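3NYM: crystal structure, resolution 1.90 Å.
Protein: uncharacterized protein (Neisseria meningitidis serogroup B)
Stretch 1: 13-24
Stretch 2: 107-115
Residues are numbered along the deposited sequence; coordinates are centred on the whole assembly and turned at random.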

ATOM      1  N   ILE A  13      -3.116  12.360 -14.887  1.00 23.54           N
ATOM      2  CA  ILE A  13      -3.225  13.674 -14.257  1.00 24.23           C
ATOM      3  C   ILE A  13      -1.853  14.109 -13.757  1.00 26.63           C
ATOM      4  O   ILE A  13      -1.493  15.274 -13.848  1.00 26.94           O
ATOM      5  CB  ILE A  13      -4.201  13.658 -13.068  1.00 26.29           C
ATOM      6  CG1 ILE A  13      -5.603  13.254 -13.531  1.00 22.46           C
ATOM      7  CG2 ILE A  13      -4.234  15.018 -12.409  1.00 25.64           C
ATOM      8  CD1 ILE A  13      -6.526  12.872 -12.377  1.00 31.51           C
ATOM      9  N   LEU A  14      -1.080  13.164 -13.226  1.00 28.17           N
ATOM     10  CA  LEU A  14       0.255  13.496 -12.722  1.00 25.44           C
ATOM     11  C   LEU A  14       1.168  13.956 -13.865  1.00 25.79           C
ATOM     12  O   LEU A  14       1.940  14.907 -13.710  1.00 26.31           O
ATOM     13  CB  LEU A  14       0.860  12.322 -11.948  1.00 24.28           C
ATOM     14  CG  LEU A  14       0.100  11.946 -10.671  1.00 26.50           C
ATOM     15  CD1 LEU A  14       0.730  10.747 -10.009  1.00 24.51           C
ATOM     16  CD2 LEU A  14       0.050  13.148  -9.701  1.00 24.17           C
ATOM     17  N   ILE A  15       1.063  13.305 -15.017  1.00 24.96           N
ATOM     18  CA  ILE A  15       1.808  13.761 -16.195  1.00 25.37           C
ATOM     19  C   ILE A  15       1.428  15.209 -16.531  1.00 29.09           C
ATOM     20  O   ILE A  15       2.302  16.041 -16.787  1.00 30.19           O
ATOM     21  CB  ILE A  15       1.579  12.842 -17.407  1.00 25.56           C
ATOM     22  CG1 ILE A  15       2.217  11.471 -17.167  1.00 26.38           C
ATOM     23  CG2 ILE A  15       2.136  13.479 -18.676  1.00 29.85           C
ATOM     24  CD1 ILE A  15       1.702  10.392 -18.099  1.00 24.87           C
ATOM     25  N   ASN A  16       0.130  15.516 -16.495  1.00 26.28           N
ATOM     26  CA  ASN A  16      -0.335  16.883 -16.744  1.00 25.88           C
ATOM     27  C   ASN A  16       0.251  17.891 -15.760  1.00 28.02           C
ATOM     28  O   ASN A  16       0.631  18.993 -16.139  1.00 26.10           O
ATOM     29  CB  ASN A  16      -1.865  16.967 -16.717  1.00 29.76           C
ATOM     30  CG  ASN A  16      -2.506  16.286 -17.905  1.00 38.96           C
ATOM     31  OD1 ASN A  16      -1.864  16.086 -18.940  1.00 32.95           O
ATOM     32  ND2 ASN A  16      -3.782  15.932 -17.771  1.00 30.51           N
ATOM     33  N   VAL A  17       0.321  17.518 -14.489  1.00 27.24           N
ATOM     34  CA  VAL A  17       0.905  18.421 -13.502  1.00 32.66           C
ATOM     35  C   VAL A  17       2.361  18.700 -13.859  1.00 28.93           C
ATOM     36  O   VAL A  17       2.831  19.840 -13.794  1.00 30.82           O
ATOM     37  CB  VAL A  17       0.809  17.843 -12.077  1.00 32.00           C
ATOM     38  CG1 VAL A  17       1.527  18.749 -11.086  1.00 29.05           C
ATOM     39  CG2 VAL A  17      -0.647  17.661 -11.686  1.00 30.29           C
ATOM     40  N   GLY A  18       3.071  17.652 -14.251  1.00 26.63           N
ATOM     41  CA  GLY A  18       4.445  17.791 -14.692  1.00 27.05           C
ATOM     42  C   GLY A  18       4.588  18.770 -15.845  1.00 31.58           C
ATOM     43  O   GLY A  18       5.540  19.559 -15.889  1.00 33.48           O
ATOM     44  N   LEU A  19       3.648  18.727 -16.784  1.00 27.24           N
ATOM     45  CA  LEU A  19       3.729  19.594 -17.964  1.00 29.33           C
ATOM     46  C   LEU A  19       3.629  21.067 -17.576  1.00 30.86           C
ATOM     47  O   LEU A  19       4.259  21.919 -18.200  1.00 31.08           O
ATOM     48  CB  LEU A  19       2.657  19.235 -18.998  1.00 25.62           C
ATOM     49  CG  LEU A  19       2.801  17.851 -19.630  1.00 33.00           C
ATOM     50  CD1 LEU A  19       1.579  17.505 -20.467  1.00 36.60           C
ATOM     51  CD2 LEU A  19       4.077  17.778 -20.463  1.00 37.21           C
ATOM     52  N   TYR A  20       2.841  21.374 -16.548  1.00 26.66           N
ATOM     53  CA  TYR A  20       2.783  22.751 -16.061  1.00 31.54           C
ATOM     54  C   TYR A  20       4.159  23.190 -15.576  1.00 33.57           C
ATOM     55  O   TYR A  20       4.499  24.368 -15.616  1.00 30.37           O
ATOM     56  CB  TYR A  20       1.713  22.920 -14.968  1.00 30.02           C
ATOM     57  CG  TYR A  20       0.327  23.032 -15.563  1.00 30.47           C
ATOM     58  CD1 TYR A  20      -0.109  24.233 -16.119  1.00 34.93           C
ATOM     59  CD2 TYR A  20      -0.521  21.932 -15.622  1.00 28.77           C
ATOM     60  CE1 TYR A  20      -1.358  24.343 -16.699  1.00 35.20           C
ATOM     61  CE2 TYR A  20      -1.782  22.031 -16.204  1.00 32.90           C
ATOM     62  CZ  TYR A  20      -2.194  23.240 -16.739  1.00 39.00           C
ATOM     63  OH  TYR A  20      -3.444  23.354 -17.317  1.00 41.44           O
ATOM     64  N   GLN A  21       4.964  22.228 -15.149  1.00 31.00           N
ATOM     65  CA  GLN A  21       6.291  22.530 -14.616  1.00 32.89           C
ATOM     66  C   GLN A  21       7.369  22.475 -15.686  1.00 32.57           C
ATOM     67  O   GLN A  21       8.555  22.588 -15.388  1.00 39.95           O
ATOM     68  CB  GLN A  21       6.634  21.591 -13.446  1.00 27.02           C
ATOM     69  CG  GLN A  21       5.596  21.621 -12.356  1.00 28.78           C
ATOM     70  CD  GLN A  21       6.001  20.856 -11.120  1.00 36.79           C
ATOM     71  OE1 GLN A  21       7.148  20.434 -10.977  1.00 41.84           O
ATOM     72  NE2 GLN A  21       5.060  20.687 -10.205  1.00 33.79           N
ATOM     73  N   GLY A  22       6.952  22.286 -16.932  1.00 32.78           N
ATOM     74  CA  GLY A  22       7.874  22.362 -18.051  1.00 39.52           C
ATOM     75  C   GLY A  22       8.562  21.067 -18.444  1.00 40.46           C
ATOM     76  O   GLY A  22       9.541  21.091 -19.196  1.00 37.08           O
ATOM     77  N   PHE A  23       8.065  19.933 -17.959  1.00 35.19           N
ATOM     78  CA  PHE A  23       8.621  18.647 -18.383  1.00 35.46           C
ATOM     79  C   PHE A  23       7.554  17.601 -18.708  1.00 31.81           C
ATOM     80  O   PHE A  23       6.418  17.686 -18.251  1.00 31.91           O
ATOM     81  CB  PHE A  23       9.647  18.108 -17.375  1.00 29.20           C
ATOM     82  CG  PHE A  23       9.109  17.937 -15.988  1.00 33.37           C
ATOM     83  CD1 PHE A  23       8.387  16.806 -15.641  1.00 32.54           C
ATOM     84  CD2 PHE A  23       9.328  18.907 -15.020  1.00 38.20           C
ATOM     85  CE1 PHE A  23       7.889  16.652 -14.359  1.00 35.33           C
ATOM     86  CE2 PHE A  23       8.831  18.754 -13.732  1.00 34.74           C
ATOM     87  CZ  PHE A  23       8.114  17.627 -13.406  1.00 37.70           C
ATOM     88  N   ASP A  24       7.943  16.626 -19.520  1.00 30.99           N
ATOM     89  CA  ASP A  24       7.031  15.611 -20.038  1.00 37.21           C
ATOM     90  C   ASP A  24       7.449  14.249 -19.512  1.00 32.40           C
ATOM     91  O   ASP A  24       8.391  13.653 -20.026  1.00 29.26           O
ATOM     92  CB  ASP A  24       7.080  15.595 -21.571  1.00 40.08           C
ATOM     93  CG  ASP A  24       6.146  14.560 -22.182  1.00 43.09           C
ATOM     94  OD1 ASP A  24       5.566  13.744 -21.436  1.00 36.29           O
ATOM     95  OD2 ASP A  24       5.994  14.559 -23.418  1.00 46.77           O
ATOM     96  N   ASP A 107       6.129  10.332  -5.650  1.00 23.63           N
ATOM     97  CA  ASP A 107       6.155  11.144  -6.872  1.00 23.43           C
ATOM     98  C   ASP A 107       5.238  12.365  -6.744  1.00 31.96           C
ATOM     99  O   ASP A 107       5.559  13.464  -7.228  1.00 30.23           O
ATOM    100  CB  ASP A 107       5.759  10.328  -8.096  1.00 24.78           C
ATOM    101  CG  ASP A 107       6.846   9.360  -8.537  1.00 31.62           C
ATOM    102  OD1 ASP A 107       7.961   9.396  -7.975  1.00 28.72           O
ATOM    103  OD2 ASP A 107       6.577   8.559  -9.454  1.00 29.60           O
ATOM    104  N   ILE A 108       4.086  12.176  -6.109  1.00 26.61           N
ATOM    105  CA  ILE A 108       3.175  13.297  -5.902  1.00 23.53           C
ATOM    106  C   ILE A 108       3.886  14.360  -5.078  1.00 26.88           C
ATOM    107  O   ILE A 108       3.819  15.548  -5.383  1.00 27.61           O
ATOM    108  CB  ILE A 108       1.904  12.863  -5.174  1.00 24.27           C
ATOM    109  CG1 ILE A 108       1.062  11.959  -6.077  1.00 27.41           C
ATOM    110  CG2 ILE A 108       1.102  14.081  -4.717  1.00 26.07           C
ATOM    111  CD1 ILE A 108      -0.254  11.556  -5.461  1.00 34.76           C
ATOM    112  N   SER A 109       4.582  13.918  -4.036  1.00 27.70           N
ATOM    113  CA  SER A 109       5.352  14.813  -3.185  1.00 31.55           C
ATOM    114  C   SER A 109       6.396  15.571  -4.005  1.00 33.81           C
ATOM    115  O   SER A 109       6.659  16.753  -3.763  1.00 30.94           O
ATOM    116  CB  SER A 109       6.026  13.997  -2.081  1.00 41.17           C
ATOM    117  OG  SER A 109       7.081  14.712  -1.477  1.00 47.65           O
ATOM    118  N   THR A 110       6.984  14.897  -4.989  1.00 30.32           N
ATOM    119  CA  THR A 110       7.979  15.531  -5.849  1.00 33.40           C
ATOM    120  C   THR A 110       7.359  16.611  -6.749  1.00 31.80           C
ATOM    121  O   THR A 110       7.977  17.643  -7.031  1.00 30.37           O
ATOM    122  CB  THR A 110       8.710  14.482  -6.705  1.00 30.07           C
ATOM    123  OG1 THR A 110       9.291  13.495  -5.841  1.00 31.31           O
ATOM    124  CG2 THR A 110       9.796  15.136  -7.523  1.00 27.20           C
ATOM    125  N   LEU A 111       6.132  16.369  -7.197  1.00 26.02           N
ATOM    126  CA  LEU A 111       5.422  17.350  -7.996  1.00 24.50           C
ATOM    127  C   LEU A 111       5.008  18.539  -7.136  1.00 30.99           C
ATOM    128  O   LEU A 111       5.103  19.679  -7.572  1.00 31.39           O
ATOM    129  CB  LEU A 111       4.202  16.706  -8.651  1.00 27.90           C
ATOM    130  CG  LEU A 111       4.576  15.772  -9.806  1.00 27.32           C
ATOM    131  CD1 LEU A 111       3.442  14.826 -10.140  1.00 30.44           C
ATOM    132  CD2 LEU A 111       4.969  16.615 -11.024  1.00 25.81           C
ATOM    133  N   LEU A 112       4.554  18.264  -5.913  1.00 29.24           N
ATOM    134  CA  LEU A 112       4.128  19.323  -4.991  1.00 32.16           C
ATOM    135  C   LEU A 112       5.272  20.254  -4.598  1.00 36.10           C
ATOM    136  O   LEU A 112       5.048  21.429  -4.326  1.00 37.53           O
ATOM    137  CB  LEU A 112       3.500  18.727  -3.727  1.00 25.60           C
ATOM    138  CG  LEU A 112       2.020  18.358  -3.769  1.00 33.95           C
ATOM    139  CD1 LEU A 112       1.647  17.565  -2.531  1.00 43.75           C
ATOM    140  CD2 LEU A 112       1.169  19.607  -3.862  1.00 31.92           C
ATOM    141  N   SER A 113       6.490  19.725  -4.542  1.00 32.61           N
ATOM    142  CA  SER A 113       7.651  20.542  -4.214  1.00 35.66           C
ATOM    143  C   SER A 113       8.162  21.270  -5.451  1.00 36.05           C
ATOM    144  O   SER A 113       8.909  22.243  -5.343  1.00 31.66           O
ATOM    145  CB  SER A 113       8.774  19.666  -3.659  1.00 39.07           C
ATOM    146  OG  SER A 113       9.439  18.990  -4.711  1.00 37.03           O
ATOM    147  N   ALA A 114       7.767  20.777  -6.624  1.00 34.38           N
ATOM    148  CA  ALA A 114       8.196  21.325  -7.914  1.00 37.50           C
ATOM    149  C   ALA A 114       9.717  21.390  -8.051  1.00 39.09           C
ATOM    150  O   ALA A 114      10.254  22.255  -8.744  1.00 34.39           O
ATOM    151  CB  ALA A 114       7.573  22.705  -8.155  1.00 34.99           C
ATOM    152  N   GLU A 115      10.411  20.468  -7.397  1.00 38.29           N
ATOM    153  CA  GLU A 115      11.863  20.542  -7.329  1.00 44.59           C
ATOM    154  C   GLU A 115      12.532  20.313  -8.680  1.00 38.84           C
ATOM    155  O   GLU A 115      13.644  20.789  -8.913  1.00 41.36           O
ATOM    156  CB  GLU A 115      12.414  19.580  -6.271  1.00 54.26           C
ATOM    157  CG  GLU A 115      12.549  18.140  -6.726  1.00 64.67           C
ATOM    158  CD  GLU A 115      13.123  17.247  -5.640  1.00 71.95           C
ATOM    159  OE1 GLU A 115      12.329  16.704  -4.836  1.00 65.65           O
ATOM    160  OE2 GLU A 115      14.365  17.095  -5.590  1.00 75.13           O
TER
HETATM  161  O   HOH W   1       9.092  18.561  -9.708  1.00 30.66           O

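Helices that run side by side often meet through one large side chain set into a hollow of its neighbour, and the pairing of residues 13-20 with 107-113 is a clear example. The two helices point nearly the same way, at 24°, with their axes 10.3 Å apart at closest approach. L14 lies across from I108, G18 from L111 and Q21 from A114; the first two pairs lie within the helices, and the third follows just past their ends.

The bump is L111, which gives up more surface to the partner stretch than any other residue. Its CA-to-CB bond points sideways, yet the m,t side chain carries its methyls across the gap. L14 bounds the hollow at one end, its CD2 lying 3.8 Å from L111 CD1 and 3.9 Å from I108 CG1. The other methyl, L111 CD2, settles among V17 CG1 (4.1 Å), F23 CZ (4.1 Å) and the backbone N of G18 (3.9 Å). The floor at G18 is bare because glycine has no side chain; a CB here would fall 3.0 Å from F23 CE1, too close, and the bare backbone lets the ring lie near. F23 reaches this position after the chain has turned at G22, whose positive phi suits glycine. The side-chain contacts are apolar, rewarded by close fit and exclusion of water, while CD2 of L111 also lies against the G18 backbone.

Beyond the leucine, polar chemistry takes over. Where a helix ends, its i+4 pattern breaks down: L111 O keeps only a weak backbone bond from A114 N (3.0 Å). Q21 NE2 adds a better one, donating a hydrogen bond to L111 O at 2.8 Å, with a near-straight angle of 158°. The same amide rests against A114, which leaves the helix with positive phi; Q21 OE1 lies 3.6 Å from A114 CB. Water 1 then bridges the stretches, donating to Q21 OE1 and to T110 O, each at 3.0 Å.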